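PDB 2WW8: CELL WALL surface anchor family protein, which acts as the pilus adhesin RrgA of Streptococcus pneumoniae, probably recognising host cells through an integrin-like domain that carries a bound magnesium ion. Local coordinates for residues 230-234 with 338-342; 245-251 with 572-576; 273-279 with 361-365; 317-321 with 333-339. One frame throughout, in Å; residues are numbered along the deposited sequence.

Interaction 1 (230-234 with 338-342); sequences LLDNS and VPTEA. With MG (magnesium ion), chain B.
An asparagine buried inside a magnesium-binding loop makes the one hydrogen bond between 230-234 and 338-342: Asn233 ND2 donates to the backbone O of Glu341 at 2.9 Å, with an N-H...O angle of 163°. Residues 230-232 end a strand, and the chain turns off it at Asn233 (phi/psi -121/32). Residues 338-342 form an irregular, largely extended run, and the touching parts head the same way, 15° apart. The nearest CA pairs are Leu231 with Val338 (8.6 Å) and Asn233 with Ala342 (5.8 Å). The sequence Asp232-Asn233-Ser234, completed by Ser236, is the DxSxS signature of a von Willebrand factor A (integrin I-type) domain, whose metal ion-dependent adhesion site lies at the end of this strand. Asp232 OD1 closes an Asx turn, accepting from Ser234 N (2.8 Å) and from Ser234 OG (2.6 Å). Ser234, chi1 p, binds the metal through OG (Ser234 OG to MG 2.2 Å); Ser236, Asp387 and three waters complete the site. Asp232 reaches it through water 1, which donates to Asp232 OD2 (2.6 Å). Leu231 (t, p), on the strand before the loop, sets CD2 against Pro339 CD at 3.7 Å and Val338 CG1 at 4.0 Å. Ala342 CB packs against Asn233 and Ser234, 3.7 Å from Asn233 ND2 and 3.6 Å from Ser234 O.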
loop_
_atom_site.group_PDB
_atom_site.type_symbol
_atom_site.label_atom_id
_atom_site.label_comp_id
_atom_site.label_asym_id
_atom_site.label_seq_id
_atom_site.Cartn_x
_atom_site.Cartn_y
_atom_site.Cartn_z
ATOM N N LEU A 230 -20.947 -9.650 29.250
ATOM C CA LEU A 230 -20.792 -10.769 30.173
ATOM C C LEU A 230 -20.713 -12.018 29.327
ATOM O O LEU A 230 -21.565 -12.222 28.478
ATOM C CB LEU A 230 -22.045 -11.012 31.022
ATOM C CG LEU A 230 -22.494 -9.929 32.001
ATOM C CD1 LEU A 230 -23.747 -10.358 32.761
ATOM C CD2 LEU A 230 -21.331 -9.757 32.981
ATOM N N LEU A 231 -19.706 -12.847 29.556
ATOM C CA LEU A 231 -19.483 -13.932 28.626
ATOM C C LEU A 231 -19.318 -15.258 29.420
ATOM O O LEU A 231 -18.391 -15.385 30.232
ATOM C CB LEU A 231 -18.206 -13.638 27.849
ATOM C CG LEU A 231 -17.719 -14.788 26.928
ATOM C CD1 LEU A 231 -18.784 -15.191 25.891
ATOM C CD2 LEU A 231 -16.370 -14.361 26.195
ATOM N N ASP A 232 -20.249 -16.177 29.211
ATOM C CA ASP A 232 -20.231 -17.524 29.815
ATOM C C ASP A 232 -19.033 -18.331 29.296
ATOM O O ASP A 232 -18.819 -18.496 28.082
ATOM C CB ASP A 232 -21.646 -18.127 29.541
ATOM C CG ASP A 232 -21.870 -19.560 30.047
ATOM O OD1 ASP A 232 -20.905 -20.307 30.337
ATOM O OD2 ASP A 232 -23.092 -19.875 30.113
ATOM N N ASN A 233 -18.192 -18.807 30.220
ATOM C CA ASN A 233 -17.044 -19.663 29.847
ATOM C C ASN A 233 -17.186 -21.025 30.589
ATOM O O ASN A 233 -16.173 -21.647 30.949
ATOM C CB ASN A 233 -15.709 -18.972 30.153
ATOM C CG ASN A 233 -14.476 -19.651 29.505
ATOM O OD1 ASN A 233 -13.531 -19.945 30.224
ATOM N ND2 ASN A 233 -14.492 -19.931 28.222
ATOM N N SER A 234 -18.426 -21.471 30.829
ATOM C CA SER A 234 -18.695 -22.747 31.506
ATOM C C SER A 234 -18.171 -23.927 30.608
ATOM O O SER A 234 -17.913 -23.759 29.406
ATOM C CB SER A 234 -20.195 -22.904 31.834
ATOM O OG SER A 234 -20.898 -22.884 30.588
ATOM N N VAL A 338 -10.383 -11.926 25.871
ATOM C CA VAL A 338 -11.573 -12.689 25.468
ATOM C C VAL A 338 -11.155 -14.169 25.237
ATOM O O VAL A 338 -10.304 -14.392 24.419
ATOM C CB VAL A 338 -12.229 -12.117 24.208
ATOM C CG1 VAL A 338 -13.426 -12.986 23.851
ATOM C CG2 VAL A 338 -12.697 -10.648 24.434
ATOM N N PRO A 339 -11.765 -15.153 25.938
ATOM C CA PRO A 339 -11.387 -16.544 25.758
ATOM C C PRO A 339 -11.956 -17.073 24.418
ATOM O O PRO A 339 -13.085 -16.689 24.052
ATOM C CB PRO A 339 -12.082 -17.240 26.943
ATOM C CG PRO A 339 -13.325 -16.418 27.162
ATOM C CD PRO A 339 -12.848 -15.001 26.927
ATOM N N THR A 340 -11.210 -17.951 23.748
ATOM C CA THR A 340 -11.790 -18.709 22.607
ATOM C C THR A 340 -11.809 -20.232 22.835
ATOM O O THR A 340 -11.984 -21.016 21.882
ATOM C CB THR A 340 -11.018 -18.429 21.289
ATOM O OG1 THR A 340 -9.620 -18.661 21.526
ATOM C CG2 THR A 340 -11.255 -16.988 20.860
ATOM N N GLU A 341 -11.597 -20.616 24.097
ATOM C CA GLU A 341 -11.623 -22.021 24.532
ATOM C C GLU A 341 -12.297 -22.009 25.883
ATOM O O GLU A 341 -12.305 -20.952 26.561
ATOM C CB GLU A 341 -10.181 -22.536 24.748
ATOM C CG GLU A 341 -9.209 -22.313 23.571
ATOM C CD GLU A 341 -9.427 -23.244 22.376
ATOM O OE1 GLU A 341 -10.167 -24.261 22.469
ATOM O OE2 GLU A 341 -8.834 -22.965 21.311
ATOM N N ALA A 342 -12.795 -23.173 26.287
ATOM C CA ALA A 342 -13.256 -23.458 27.623
ATOM C C ALA A 342 -12.604 -24.798 28.011
ATOM O O ALA A 342 -11.885 -25.412 27.240
ATOM C CB ALA A 342 -14.803 -23.555 27.646
HETATM MG MG MG B . -22.865 -23.712 30.131
HETATM O O HOH W 1 -23.747 -22.160 31.207
HETATM O O HOH W 2 -22.686 -25.096 31.607
HETATM O O HOH W 3 -24.573 -24.778 29.549
#

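Interaction 2 (245-251 with 572-576); sequences ARRAERA and TTKIL
In the von Willebrand factor A-type domain, the start of helix 247-263 meets the approach to the final helix, 575-583, which follows strand 566-569 at one border of the parallel sheet. Arg246, at the N-cap position, has positive phi (62/38) and so kinks the chain between Ala245 and the helix. The nearest CA pairs are Thr572 with Arg247 (6.4 Å) and Ile575 with Ala251 (6.5 Å). Thr572, chi1 p, is the centre: its OG1 donates to Ala245 O (2.9 Å) and accepts from NH1 of Arg250 (m, t, t), at 2.8 Å with 153° at the hydrogen, so one hydroxyl ties the pre-helix turn to the first helical turn. Thr572 CG2 packs on Ala245 CB and on Arg247 CG, both at 4.1 Å, while the end of Arg247 passes on to a salt bridge with Asp387 of the magnesium site. Thr573 places CG2 over one face of the Arg250 guanidinium, 3.5 Å from Arg250 NH1; the hydroxyl of Thr573 bonds Asp571. Ile575 (m, t) then points at the other helix, its CD1 4.1 Å from Ala251 N and 4.5 Å from Ala251 CB.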
loop_
_atom_site.group_PDB
_atom_site.type_symbol
_atom_site.label_atom_id
_atom_site.label_comp_id
_atom_site.label_asym_id
_atom_site.label_seq_id
_atom_site.Cartn_x
_atom_site.Cartn_y
_atom_site.Cartn_z
ATOM N N ALA A 245 -19.693 -27.971 18.123
ATOM C CA ALA A 245 -20.310 -26.684 17.806
ATOM C C ALA A 245 -19.381 -25.459 17.926
ATOM O O ALA A 245 -19.793 -24.407 17.469
ATOM C CB ALA A 245 -21.545 -26.435 18.668
ATOM N N ARG A 246 -18.183 -25.584 18.502
ATOM C CA ARG A 246 -17.220 -24.487 18.541
ATOM C C ARG A 246 -17.807 -23.299 19.345
ATOM O O ARG A 246 -17.651 -22.129 18.963
ATOM C CB ARG A 246 -16.772 -24.063 17.109
ATOM C CG ARG A 246 -16.530 -25.127 16.025
ATOM C CD ARG A 246 -15.503 -26.167 16.426
ATOM N NE ARG A 246 -14.267 -25.471 16.750
ATOM C CZ ARG A 246 -13.190 -26.039 17.276
ATOM N NH1 ARG A 246 -13.174 -27.339 17.562
ATOM N NH2 ARG A 246 -12.124 -25.296 17.519
ATOM N N ARG A 247 -18.530 -23.579 20.429
ATOM C CA ARG A 247 -19.192 -22.510 21.153
ATOM C C ARG A 247 -18.242 -21.401 21.626
ATOM O O ARG A 247 -18.499 -20.204 21.347
ATOM C CB ARG A 247 -20.010 -23.010 22.339
ATOM C CG ARG A 247 -21.258 -23.814 21.889
ATOM C CD ARG A 247 -22.117 -24.168 23.103
ATOM N NE ARG A 247 -23.271 -24.956 22.696
ATOM C CZ ARG A 247 -24.106 -25.504 23.564
ATOM N NH1 ARG A 247 -23.893 -25.390 24.874
ATOM N NH2 ARG A 247 -25.117 -26.209 23.092
ATOM N N ALA A 248 -17.165 -21.788 22.315
ATOM C CA ALA A 248 -16.259 -20.807 22.907
ATOM C C ALA A 248 -15.616 -19.950 21.816
ATOM O O ALA A 248 -15.568 -18.699 21.912
ATOM C CB ALA A 248 -15.261 -21.470 23.815
ATOM N N GLU A 249 -15.124 -20.608 20.779
ATOM C CA GLU A 249 -14.405 -19.837 19.796
ATOM C C GLU A 249 -15.326 -18.879 19.053
ATOM O O GLU A 249 -14.944 -17.746 18.735
ATOM C CB GLU A 249 -13.495 -20.663 18.880
ATOM C CG GLU A 249 -14.122 -21.275 17.718
ATOM C CD GLU A 249 -13.232 -22.194 16.900
ATOM O OE1 GLU A 249 -12.066 -22.488 17.238
ATOM O OE2 GLU A 249 -13.761 -22.668 15.888
ATOM N N ARG A 250 -16.531 -19.318 18.733
ATOM C CA ARG A 250 -17.420 -18.457 18.005
ATOM C C ARG A 250 -17.970 -17.323 18.868
ATOM O O ARG A 250 -18.179 -16.230 18.355
ATOM C CB ARG A 250 -18.512 -19.236 17.248
ATOM C CG ARG A 250 -17.920 -20.140 16.150
ATOM C CD ARG A 250 -18.970 -21.008 15.517
ATOM N NE ARG A 250 -18.338 -21.797 14.483
ATOM C CZ ARG A 250 -18.870 -22.843 13.840
ATOM N NH1 ARG A 250 -20.115 -23.272 14.059
ATOM N NH2 ARG A 250 -18.151 -23.447 12.904
ATOM N N ALA A 251 -18.280 -17.581 20.129
ATOM C CA ALA A 251 -18.770 -16.527 21.036
ATOM C C ALA A 251 -17.634 -15.564 21.260
ATOM O O ALA A 251 -17.953 -14.394 21.372
ATOM C CB ALA A 251 -19.203 -17.092 22.378
ATOM N N THR A 572 -24.460 -21.682 15.931
ATOM C CA THR A 572 -23.356 -20.924 16.522
ATOM C C THR A 572 -22.597 -20.002 15.555
ATOM O O THR A 572 -21.856 -19.155 15.993
ATOM C CB THR A 572 -22.333 -21.884 17.184
ATOM O OG1 THR A 572 -21.832 -22.778 16.171
ATOM C CG2 THR A 572 -22.973 -22.635 18.342
ATOM N N THR A 573 -22.749 -20.147 14.245
ATOM C CA THR A 573 -22.172 -19.198 13.297
ATOM C C THR A 573 -23.004 -17.879 13.279
ATOM O O THR A 573 -22.576 -16.912 12.638
ATOM C CB THR A 573 -22.060 -19.722 11.827
ATOM O OG1 THR A 573 -23.362 -19.939 11.261
ATOM C CG2 THR A 573 -21.199 -21.010 11.635
ATOM N N LYS A 574 -24.142 -17.807 13.983
ATOM C CA LYS A 574 -25.039 -16.627 13.957
ATOM C C LYS A 574 -25.074 -15.832 15.269
ATOM O O LYS A 574 -25.925 -14.966 15.455
ATOM C CB LYS A 574 -26.501 -16.989 13.663
ATOM C CG LYS A 574 -26.808 -17.893 12.468
ATOM C CD LYS A 574 -26.418 -17.271 11.204
ATOM C CE LYS A 574 -26.913 -18.087 10.001
ATOM N NZ LYS A 574 -27.341 -17.088 8.998
ATOM N N ILE A 575 -24.202 -16.171 16.211
ATOM C CA ILE A 575 -24.048 -15.346 17.390
ATOM C C ILE A 575 -23.712 -13.879 17.073
ATOM O O ILE A 575 -24.387 -12.963 17.534
ATOM C CB ILE A 575 -23.012 -15.957 18.334
ATOM C CG1 ILE A 575 -23.435 -17.381 18.744
ATOM C CG2 ILE A 575 -22.744 -15.013 19.571
ATOM C CD1 ILE A 575 -22.227 -18.165 19.254
ATOM N N LEU A 576 -22.727 -13.613 16.225
ATOM C CA LEU A 576 -22.425 -12.231 15.879
ATOM C C LEU A 576 -23.641 -11.522 15.254
ATOM O O LEU A 576 -23.990 -10.383 15.636
ATOM C CB LEU A 576 -21.184 -12.135 14.978
ATOM C CG LEU A 576 -20.789 -10.695 14.619
ATOM C CD1 LEU A 576 -20.679 -9.778 15.917
ATOM C CD2 LEU A 576 -19.550 -10.673 13.720
#

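Interaction 3 (273-279 with 361-365); sequences VTYASTI and KALMK
This is a buried strand-to-helix contact in the von Willebrand factor A-type domain: the end of strand 269-275, at the border of the parallel sheet, and the turn after it receive one side of helix 359-373. The nearest CA pairs are Tyr275 with Ala362 (6.2 Å) and Thr278 with Lys361 (7.0 Å). Past the strand the chain doubles back, Ala276 N bonding Thr278 O at 2.8 Å. Tyr275 (chi1 p) lays its ring on the helix as a CH-pi contact, Ala362 CB standing 3.5 Å from the ring centroid and 16° off its normal, while Tyr275 OH hydrogen-bonds His384. Ile279 (m, m) inserts CD1 3.9 Å from both Lys361 O and Ala362 CA, and 4.2 Å from Lys365 CB. Val273 CG2 meets Lys365 CG at 3.7 Å before that side chain leads off to a salt bridge with Glu368. The fully extended Lys361 (all t), also paired with Glu437, donates from NZ to Thr278 OG1 at 2.8 Å.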
loop_
_atom_site.group_PDB
_atom_site.type_symbol
_atom_site.label_atom_id
_atom_site.label_comp_id
_atom_site.label_asym_id
_atom_site.label_seq_id
_atom_site.Cartn_x
_atom_site.Cartn_y
_atom_site.Cartn_z
ATOM N N VAL A 273 -16.616 -9.146 31.358
ATOM C CA VAL A 273 -16.684 -10.031 32.509
ATOM C C VAL A 273 -16.881 -11.444 31.955
ATOM O O VAL A 273 -17.943 -11.747 31.381
ATOM C CB VAL A 273 -17.839 -9.682 33.463
ATOM C CG1 VAL A 273 -17.959 -10.703 34.655
ATOM C CG2 VAL A 273 -17.704 -8.203 34.025
ATOM N N THR A 274 -15.898 -12.305 32.196
ATOM C CA THR A 274 -16.032 -13.716 31.879
ATOM C C THR A 274 -16.334 -14.510 33.152
ATOM O O THR A 274 -15.710 -14.264 34.208
ATOM C CB THR A 274 -14.773 -14.210 31.190
ATOM O OG1 THR A 274 -14.712 -13.573 29.891
ATOM C CG2 THR A 274 -14.807 -15.762 30.965
ATOM N N TYR A 275 -17.284 -15.439 33.063
ATOM C CA TYR A 275 -17.741 -16.149 34.279
ATOM C C TYR A 275 -18.014 -17.639 34.052
ATOM O O TYR A 275 -18.370 -18.045 32.947
ATOM C CB TYR A 275 -18.987 -15.554 34.928
ATOM C CG TYR A 275 -20.296 -15.779 34.178
ATOM C CD1 TYR A 275 -20.613 -15.007 33.049
ATOM C CD2 TYR A 275 -21.196 -16.756 34.592
ATOM C CE1 TYR A 275 -21.829 -15.183 32.379
ATOM C CE2 TYR A 275 -22.448 -16.917 33.935
ATOM C CZ TYR A 275 -22.744 -16.127 32.852
ATOM O OH TYR A 275 -23.926 -16.375 32.192
ATOM N N ALA A 276 -17.946 -18.390 35.141
ATOM C CA ALA A 276 -18.469 -19.759 35.147
ATOM C C ALA A 276 -18.866 -19.977 36.604
ATOM O O ALA A 276 -19.907 -19.370 36.998
ATOM C CB ALA A 276 -17.492 -20.804 34.526
ATOM N N SER A 277 -18.169 -20.813 37.393
ATOM C CA SER A 277 -18.546 -20.926 38.813
ATOM C C SER A 277 -18.183 -19.662 39.591
ATOM O O SER A 277 -18.577 -19.508 40.752
ATOM C CB SER A 277 -17.768 -22.098 39.504
ATOM O OG SER A 277 -18.105 -23.338 38.880
ATOM N N THR A 278 -17.328 -18.820 38.997
ATOM C CA THR A 278 -16.964 -17.526 39.584
ATOM C C THR A 278 -16.574 -16.633 38.408
ATOM O O THR A 278 -16.627 -17.058 37.242
ATOM C CB THR A 278 -15.835 -17.591 40.703
ATOM O OG1 THR A 278 -15.596 -16.299 41.322
ATOM C CG2 THR A 278 -14.517 -18.037 40.033
ATOM N N ILE A 279 -16.241 -15.383 38.741
ATOM C CA ILE A 279 -15.741 -14.461 37.743
ATOM C C ILE A 279 -14.303 -14.865 37.387
ATOM O O ILE A 279 -13.458 -14.993 38.264
ATOM C CB ILE A 279 -15.730 -12.980 38.242
ATOM C CG1 ILE A 279 -17.107 -12.556 38.770
ATOM C CG2 ILE A 279 -15.076 -12.099 37.148
ATOM C CD1 ILE A 279 -18.165 -12.831 37.752
ATOM N N LYS A 361 -23.806 -13.952 40.009
ATOM C CA LYS A 361 -22.543 -13.320 40.337
ATOM C C LYS A 361 -22.030 -12.473 39.156
ATOM O O LYS A 361 -21.440 -11.388 39.330
ATOM C CB LYS A 361 -21.515 -14.408 40.758
ATOM C CG LYS A 361 -20.148 -13.867 41.272
ATOM C CD LYS A 361 -19.261 -15.006 41.876
ATOM C CE LYS A 361 -18.129 -14.362 42.741
ATOM N NZ LYS A 361 -17.263 -15.404 43.371
ATOM N N ALA A 362 -22.281 -12.962 37.956
ATOM C CA ALA A 362 -21.908 -12.240 36.769
ATOM C C ALA A 362 -22.753 -10.977 36.613
ATOM O O ALA A 362 -22.205 -9.944 36.274
ATOM C CB ALA A 362 -22.138 -13.136 35.533
ATOM N N LEU A 363 -24.070 -11.093 36.777
ATOM C CA LEU A 363 -24.974 -9.940 36.711
ATOM C C LEU A 363 -24.552 -8.933 37.796
ATOM O O LEU A 363 -24.528 -7.725 37.556
ATOM C CB LEU A 363 -26.422 -10.422 36.916
ATOM C CG LEU A 363 -27.042 -11.178 35.743
ATOM C CD1 LEU A 363 -28.361 -11.862 36.211
ATOM C CD2 LEU A 363 -27.256 -10.309 34.483
ATOM N N MET A 364 -24.226 -9.414 38.997
ATOM C CA MET A 364 -23.686 -8.542 40.035
ATOM C C MET A 364 -22.451 -7.739 39.673
ATOM O O MET A 364 -22.385 -6.549 39.994
ATOM C CB MET A 364 -23.463 -9.231 41.396
ATOM C CG MET A 364 -24.730 -9.719 42.002
ATOM S SD MET A 364 -24.470 -10.971 43.286
ATOM C CE MET A 364 -23.269 -10.127 44.397
ATOM N N LYS A 365 -21.489 -8.390 39.015
ATOM C CA LYS A 365 -20.282 -7.752 38.566
ATOM C C LYS A 365 -20.639 -6.698 37.496
ATOM O O LYS A 365 -20.100 -5.622 37.565
ATOM C CB LYS A 365 -19.269 -8.786 38.038
ATOM C CG LYS A 365 -17.933 -8.078 37.679
ATOM C CD LYS A 365 -17.426 -7.235 38.856
ATOM C CE LYS A 365 -16.581 -8.075 39.784
ATOM N NZ LYS A 365 -16.057 -7.201 40.869
#

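Interaction 4 (317-321 with 333-339); sequences KDYSY and ELKNKVP
Lys337 supplies the polar bonds between 317-321 and 333-339. Its side chain (chi1 m, chi2 t, chi3 97° between wells, chi4 t) brings NZ to Ser320 O in a 2.7 Å hydrogen bond and to Asp318 OD2 in a salt bridge of 2.9 Å, whose hydrogen-bond geometry is weak. The other carboxylate oxygen, Asp318 OD1, accepts from Ser320 N at 3.2 Å, an Asx turn that shapes the loop receiving the lysine. A CA-H...O contact runs back the other way, Tyr319 CA to Lys337 O at 3.3 Å, where the chains are close (Tyr319 CA to Lys337 CA 4.8 Å). Two CH-pi contacts follow. Pro339 CB sits over the Tyr319 ring (chi1 m), 3.6 Å from its centroid and 7° off the normal; Leu334 CB lies over the Tyr321 ring (chi1 t), 4.1 Å from the centroid and 27° off. Apolar packing adds Tyr321 CB to Leu334 CG at 3.6 Å. At the edge of the Tyr321 ring, Tyr321 CE2 is 4.1 Å from Glu333 CD and Tyr321 CD2 is 4.3 Å from Lys337 CD. Backbone bonds join Tyr321 to Leu272 of strand 269-275 and Tyr319 to Phe280 in the loop after that strand, while Leu334 and Val338 reach helix 247-263. Thus 317-321 runs along strand 269-275, a border strand of the von Willebrand factor A-type parallel sheet, and helix 328-337 packs against it.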
loop_
_atom_site.group_PDB
_atom_site.type_symbol
_atom_site.label_atom_id
_atom_site.label_comp_id
_atom_site.label_asym_id
_atom_site.label_seq_id
_atom_site.Cartn_x
_atom_site.Cartn_y
_atom_site.Cartn_z
ATOM N N LYS A 317 -8.427 -18.485 35.298
ATOM C CA LYS A 317 -7.806 -17.792 34.194
ATOM C C LYS A 317 -8.287 -16.339 34.241
ATOM O O LYS A 317 -9.431 -16.080 34.663
ATOM C CB LYS A 317 -8.320 -18.396 32.868
ATOM C CG LYS A 317 -7.762 -19.769 32.454
ATOM C CD LYS A 317 -6.220 -19.836 32.324
ATOM C CE LYS A 317 -5.588 -19.632 30.985
ATOM N NZ LYS A 317 -4.124 -20.123 30.783
ATOM N N ASP A 318 -7.442 -15.426 33.775
ATOM C CA ASP A 318 -7.837 -14.048 33.738
ATOM C C ASP A 318 -8.429 -13.726 32.368
ATOM O O ASP A 318 -7.702 -13.331 31.458
ATOM C CB ASP A 318 -6.676 -13.130 34.106
ATOM C CG ASP A 318 -7.139 -11.669 34.214
ATOM O OD1 ASP A 318 -8.367 -11.374 34.058
ATOM O OD2 ASP A 318 -6.227 -10.835 34.434
ATOM N N TYR A 319 -9.743 -13.933 32.238
ATOM C CA TYR A 319 -10.408 -13.597 30.979
ATOM C C TYR A 319 -11.269 -12.359 31.173
ATOM O O TYR A 319 -12.221 -12.182 30.423
ATOM C CB TYR A 319 -11.294 -14.799 30.612
ATOM C CG TYR A 319 -10.507 -16.045 30.147
ATOM C CD1 TYR A 319 -9.327 -15.923 29.379
ATOM C CD2 TYR A 319 -10.957 -17.334 30.453
ATOM C CE1 TYR A 319 -8.612 -17.087 28.920
ATOM C CE2 TYR A 319 -10.272 -18.505 29.987
ATOM C CZ TYR A 319 -9.117 -18.348 29.219
ATOM O OH TYR A 319 -8.446 -19.480 28.805
ATOM N N SER A 320 -11.011 -11.545 32.202
ATOM C CA SER A 320 -11.900 -10.393 32.404
ATOM C C SER A 320 -11.148 -9.077 32.182
ATOM O O SER A 320 -9.910 -9.037 32.176
ATOM C CB SER A 320 -12.595 -10.454 33.761
ATOM O OG SER A 320 -13.445 -11.581 33.739
ATOM N N TYR A 321 -11.902 -8.008 31.889
ATOM C CA TYR A 321 -11.311 -6.697 31.875
ATOM C C TYR A 321 -12.264 -5.773 32.597
ATOM O O TYR A 321 -13.207 -5.207 32.007
ATOM C CB TYR A 321 -10.988 -6.281 30.435
ATOM C CG TYR A 321 -10.050 -5.104 30.456
ATOM C CD1 TYR A 321 -10.543 -3.799 30.653
ATOM C CD2 TYR A 321 -8.678 -5.280 30.287
ATOM C CE1 TYR A 321 -9.705 -2.699 30.663
ATOM C CE2 TYR A 321 -7.802 -4.181 30.306
ATOM C CZ TYR A 321 -8.345 -2.926 30.501
ATOM O OH TYR A 321 -7.490 -1.870 30.552
ATOM N N GLU A 333 -5.853 -4.972 24.691
ATOM C CA GLU A 333 -5.554 -5.862 25.777
ATOM C C GLU A 333 -6.830 -6.594 26.168
ATOM O O GLU A 333 -6.820 -7.808 26.324
ATOM C CB GLU A 333 -4.951 -5.018 26.898
ATOM C CG GLU A 333 -4.472 -5.864 28.054
ATOM C CD GLU A 333 -3.952 -5.021 29.224
ATOM O OE1 GLU A 333 -3.744 -3.782 29.077
ATOM O OE2 GLU A 333 -3.805 -5.646 30.302
ATOM N N LEU A 334 -7.946 -5.870 26.246
ATOM C CA LEU A 334 -9.237 -6.464 26.567
ATOM C C LEU A 334 -9.641 -7.541 25.539
ATOM O O LEU A 334 -10.059 -8.654 25.900
ATOM C CB LEU A 334 -10.259 -5.346 26.776
ATOM C CG LEU A 334 -11.750 -5.615 27.016
ATOM C CD1 LEU A 334 -12.521 -4.327 27.420
ATOM C CD2 LEU A 334 -12.397 -6.226 25.762
ATOM N N LYS A 335 -9.535 -7.226 24.251
ATOM C CA LYS A 335 -9.889 -8.220 23.234
ATOM C C LYS A 335 -8.958 -9.433 23.340
ATOM O O LYS A 335 -9.415 -10.517 23.074
ATOM C CB LYS A 335 -9.744 -7.642 21.813
ATOM C CG LYS A 335 -10.886 -6.664 21.405
ATOM C CD LYS A 335 -10.493 -5.980 20.144
ATOM C CE LYS A 335 -10.622 -6.845 18.981
ATOM N NZ LYS A 335 -10.063 -6.081 17.820
ATOM N N ASN A 336 -7.669 -9.300 23.669
ATOM C CA ASN A 336 -6.794 -10.473 23.907
ATOM C C ASN A 336 -7.139 -11.303 25.142
ATOM O O ASN A 336 -6.609 -12.412 25.324
ATOM C CB ASN A 336 -5.326 -10.068 24.059
ATOM C CG ASN A 336 -4.689 -9.654 22.728
ATOM O OD1 ASN A 336 -5.110 -10.120 21.668
ATOM N ND2 ASN A 336 -3.695 -8.772 22.766
ATOM N N LYS A 337 -7.975 -10.758 26.015
ATOM C CA LYS A 337 -8.425 -11.493 27.206
ATOM C C LYS A 337 -9.681 -12.273 26.953
ATOM O O LYS A 337 -10.033 -13.158 27.767
ATOM C CB LYS A 337 -8.662 -10.530 28.382
ATOM C CG LYS A 337 -7.229 -10.245 28.871
ATOM C CD LYS A 337 -7.193 -9.260 29.978
ATOM C CE LYS A 337 -7.107 -10.037 31.272
ATOM N NZ LYS A 337 -7.259 -9.027 32.403
ATOM N N VAL A 338 -10.383 -11.926 25.871
ATOM C CA VAL A 338 -11.573 -12.689 25.468
ATOM C C VAL A 338 -11.155 -14.169 25.237
ATOM O O VAL A 338 -10.304 -14.392 24.419
ATOM C CB VAL A 338 -12.229 -12.117 24.208
ATOM C CG1 VAL A 338 -13.426 -12.986 23.851
ATOM C CG2 VAL A 338 -12.697 -10.648 24.434
ATOM N N PRO A 339 -11.765 -15.153 25.938
ATOM C CA PRO A 339 -11.387 -16.544 25.758
ATOM C C PRO A 339 -11.956 -17.073 24.418
ATOM O O PRO A 339 -13.085 -16.689 24.052
ATOM C CB PRO A 339 -12.082 -17.240 26.943
ATOM C CG PRO A 339 -13.325 -16.418 27.162
ATOM C CD PRO A 339 -12.848 -15.001 26.927
#

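How the interactions relate
All four contacts lie in one von Willebrand factor A-type domain, with interaction 1 joining the others. Its strand pairs with that of interaction 3 (Leu231 N to Val273 O and Asn233 N to Tyr275 O, both 2.8 Å), and alternate residues face opposite sides: Leu231 meets Ala251 of helix 247-263, Leu230 the helix of interaction 3. Interactions 1 and 4, centres 9 Å apart, share Val338 and Pro339; Thr274 OG1 and Tyr319 O, 2.9 Å apart, link 3 to 4. Interaction 2 touches interaction 1 through Ala248 CB, 3.7 Å from Glu341 C, and Glu249 CB, 3.4 Å from Thr340 O. Interaction 1 binds the magnesium directly; the side chains of Arg247 and Tyr275 come within about 6 and 8 Å of it.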